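Local coordinates for TraI domain-containing protein (Salmonella typhi, PDB 2IPQ), which is of unknown function but carries a C-terminal domain like that of TraI-type conjugal transfer nickase/helicases, and so may act in DNA transfer, at residues Leu10-Ser13 / Trp14-Gly18. Residues are numbered along the deposited sequence; the frame is centred on the assembly and turned at random.
Sequences LFWS and WLRDG
Phe11 and Trp14 meet on the inner side of helix 4-20. CE2 of Phe11 lies 3.9 Å from CZ3 of Trp14. The rings are oblique, with planes at 39°. The indole also takes the carbonyl oxygen of Phe11 at its edge, near the ring plane, with CE3 of Trp14 3.6 Å from O of Phe11. Leu15 touches Trp12 one turn along: its CD1 branch is 4.2 Å from CZ3 of Trp12.

Arg16 packs against the buried indole of Trp12. CB of Arg16 sits over one face of that ring, 4.2 Å above the plane. The chain then bends at chi2 and chi3, and the guanidinium turns steeply to the ring, its plane 80° from that of the indole. NE of Arg16 approaches NE1 of Trp12 obliquely, at 3.8 Å. The guanidinium meets the carboxylate of Asp17 edge-on in a salt bridge, although the modelled separation is too short to be trusted in detail.

Four successive i to i+4 backbone hydrogen bonds set the spacing that brings Phe11 beside Trp14, and Trp12 beside Leu15 and Arg16. The bond from Arg16 N to Trp12 O is 2.8 Å long.

Beyond the helix, Phe51 meets the Trp14 ring edge-to-face, and Phe76 does the same to Phe11. Ile118 of helix 115-118 touches both Trp12 and Leu15.

The result is an amphipathic helix. Phe11, Trp12, Trp14 and Leu15 join it to helices 46-54, 68-77 and 115-118 by aromatic and aliphatic packing. Ser13, Arg16 and Asp17 supply the polar groups. Arg16 belongs to both sides: its aliphatic CB packs on the Trp12 face, while its charged end reaches toward Asp17.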
ATOM      1  N   LEU A  10      -2.232  11.925  -9.333  1.00 46.03           N
ATOM      2  CA  LEU A  10      -3.093  12.266  -8.212  1.00 45.83           C
ATOM      3  C   LEU A  10      -3.033  11.171  -7.166  1.00 47.88           C
ATOM      4  O   LEU A  10      -2.839  11.437  -5.977  1.00 47.63           O
ATOM      5  CB  LEU A  10      -4.531  12.387  -8.690  1.00 46.95           C
ATOM      6  CG  LEU A  10      -5.383  13.534  -8.153  1.00 51.37           C
ATOM      7  CD1 LEU A  10      -6.840  13.264  -8.478  1.00 57.87           C
ATOM      8  CD2 LEU A  10      -5.184  13.749  -6.653  1.00 56.68           C
ATOM      9  N   PHE A  11      -3.211   9.926  -7.599  1.00 47.04           N
ATOM     10  CA  PHE A  11      -3.246   8.850  -6.646  1.00 46.30           C
ATOM     11  C   PHE A  11      -1.889   8.699  -5.952  1.00 48.36           C
ATOM     12  O   PHE A  11      -1.814   8.484  -4.741  1.00 47.91           O
ATOM     13  CB  PHE A  11      -3.627   7.523  -7.293  1.00 45.35           C
ATOM     14  CG  PHE A  11      -3.277   6.344  -6.431  1.00 47.67           C
ATOM     15  CD1 PHE A  11      -2.042   5.732  -6.537  1.00 50.52           C
ATOM     16  CD2 PHE A  11      -4.170   5.868  -5.503  1.00 45.64           C
ATOM     17  CE1 PHE A  11      -1.717   4.641  -5.710  1.00 52.36           C
ATOM     18  CE2 PHE A  11      -3.853   4.784  -4.672  1.00 49.19           C
ATOM     19  CZ  PHE A  11      -2.615   4.171  -4.792  1.00 45.66           C
ATOM     20  N   TRP A  12      -0.810   8.805  -6.718  1.00 48.39           N
ATOM     21  CA  TRP A  12       0.519   8.568  -6.165  1.00 47.35           C
ATOM     22  C   TRP A  12       0.925   9.749  -5.254  1.00 49.12           C
ATOM     23  O   TRP A  12       1.520   9.568  -4.176  1.00 47.85           O
ATOM     24  CB  TRP A  12       1.511   8.401  -7.317  1.00 49.55           C
ATOM     25  CG  TRP A  12       2.931   8.442  -6.883  1.00 51.68           C
ATOM     26  CD1 TRP A  12       3.835   9.421  -7.142  1.00 52.48           C
ATOM     27  CD2 TRP A  12       3.620   7.445  -6.112  1.00 50.42           C
ATOM     28  NE1 TRP A  12       5.047   9.101  -6.581  1.00 54.13           N
ATOM     29  CE2 TRP A  12       4.938   7.896  -5.937  1.00 52.08           C
ATOM     30  CE3 TRP A  12       3.239   6.221  -5.543  1.00 55.71           C
ATOM     31  CZ2 TRP A  12       5.890   7.166  -5.222  1.00 52.79           C
ATOM     32  CZ3 TRP A  12       4.179   5.491  -4.835  1.00 56.57           C
ATOM     33  CH2 TRP A  12       5.493   5.968  -4.679  1.00 55.96           C
ATOM     34  N   SER A  13       0.591  10.958  -5.699  1.00 44.28           N
ATOM     35  CA  SER A  13       0.760  12.152  -4.893  1.00 46.36           C
ATOM     36  C   SER A  13       0.004  12.070  -3.560  1.00 46.09           C
ATOM     37  O   SER A  13       0.529  12.439  -2.507  1.00 45.94           O
ATOM     38  CB  SER A  13       0.293  13.377  -5.693  1.00 43.84           C
ATOM     39  OG  SER A  13       0.263  14.511  -4.857  1.00 60.02           O
ATOM     40  N   TRP A  14      -1.236  11.580  -3.603  1.00 47.75           N
ATOM     41  CA  TRP A  14      -2.045  11.390  -2.393  1.00 48.10           C
ATOM     42  C   TRP A  14      -1.441  10.347  -1.443  1.00 48.66           C
ATOM     43  O   TRP A  14      -1.368  10.554  -0.226  1.00 50.20           O
ATOM     44  CB  TRP A  14      -3.484  11.010  -2.784  1.00 48.57           C
ATOM     45  CG  TRP A  14      -4.333  10.421  -1.649  1.00 46.49           C
ATOM     46  CD1 TRP A  14      -5.132  11.105  -0.772  1.00 49.85           C
ATOM     47  CD2 TRP A  14      -4.444   9.036  -1.299  1.00 50.03           C
ATOM     48  NE1 TRP A  14      -5.731  10.226   0.111  1.00 52.83           N
ATOM     49  CE2 TRP A  14      -5.327   8.950  -0.197  1.00 53.99           C
ATOM     50  CE3 TRP A  14      -3.884   7.853  -1.817  1.00 50.43           C
ATOM     51  CZ2 TRP A  14      -5.666   7.727   0.400  1.00 50.92           C
ATOM     52  CZ3 TRP A  14      -4.216   6.645  -1.221  1.00 52.19           C
ATOM     53  CH2 TRP A  14      -5.107   6.592  -0.121  1.00 50.05           C
ATOM     54  N   LEU A  15      -1.029   9.214  -1.993  1.00 49.67           N
ATOM     55  CA  LEU A  15      -0.478   8.103  -1.191  1.00 50.34           C
ATOM     56  C   LEU A  15       0.855   8.522  -0.574  1.00 49.72           C
ATOM     57  O   LEU A  15       1.113   8.343   0.625  1.00 51.50           O
ATOM     58  CB  LEU A  15      -0.199   6.890  -2.103  1.00 53.88           C
ATOM     59  CG  LEU A  15       0.082   5.479  -1.548  1.00 53.62           C
ATOM     60  CD1 LEU A  15       1.518   5.115  -1.655  1.00 60.13           C
ATOM     61  CD2 LEU A  15      -0.476   5.208  -0.135  1.00 55.23           C
ATOM     62  N   ARG A  16       1.712   9.064  -1.410  1.00 48.42           N
ATOM     63  CA  ARG A  16       3.071   9.367  -1.004  1.00 51.52           C
ATOM     64  C   ARG A  16       3.115  10.517   0.018  1.00 51.06           C
ATOM     65  O   ARG A  16       3.750  10.403   1.077  1.00 49.30           O
ATOM     66  CB  ARG A  16       3.900   9.688  -2.231  1.00 47.21           C
ATOM     67  CG  ARG A  16       5.366   9.667  -2.010  1.00 54.98           C
ATOM     68  CD  ARG A  16       5.926  11.029  -2.262  1.00 64.39           C
ATOM     69  NE  ARG A  16       5.984  11.408  -3.674  1.00 68.01           N
ATOM     70  CZ  ARG A  16       5.418  12.507  -4.182  1.00 70.12           C
ATOM     71  NH1 ARG A  16       5.521  12.795  -5.486  1.00 63.90           N
ATOM     72  NH2 ARG A  16       4.743  13.321  -3.389  1.00 64.41           N
ATOM     73  N   ASP A  17       2.436  11.614  -0.294  1.00 49.97           N
ATOM     74  CA  ASP A  17       2.411  12.743   0.618  1.00 51.15           C
ATOM     75  C   ASP A  17       1.556  12.449   1.850  1.00 50.80           C
ATOM     76  O   ASP A  17       1.763  13.023   2.905  1.00 51.03           O
ATOM     77  CB  ASP A  17       1.966  14.024  -0.109  1.00 51.18           C
ATOM     78  CG  ASP A  17       2.949  14.452  -1.232  1.00 53.26           C
ATOM     79  OD1 ASP A  17       4.030  13.839  -1.369  1.00 55.99           O
ATOM     80  OD2 ASP A  17       2.653  15.411  -1.985  1.00 60.19           O
ATOM     81  N   GLY A  18       0.597  11.540   1.720  1.00 49.84           N
ATOM     82  CA  GLY A  18      -0.194  11.134   2.871  1.00 50.15           C
ATOM     83  C   GLY A  18       0.568  10.287   3.880  1.00 50.86           C
ATOM     84  O   GLY A  18       0.389  10.447   5.086  1.00 50.30           O
TER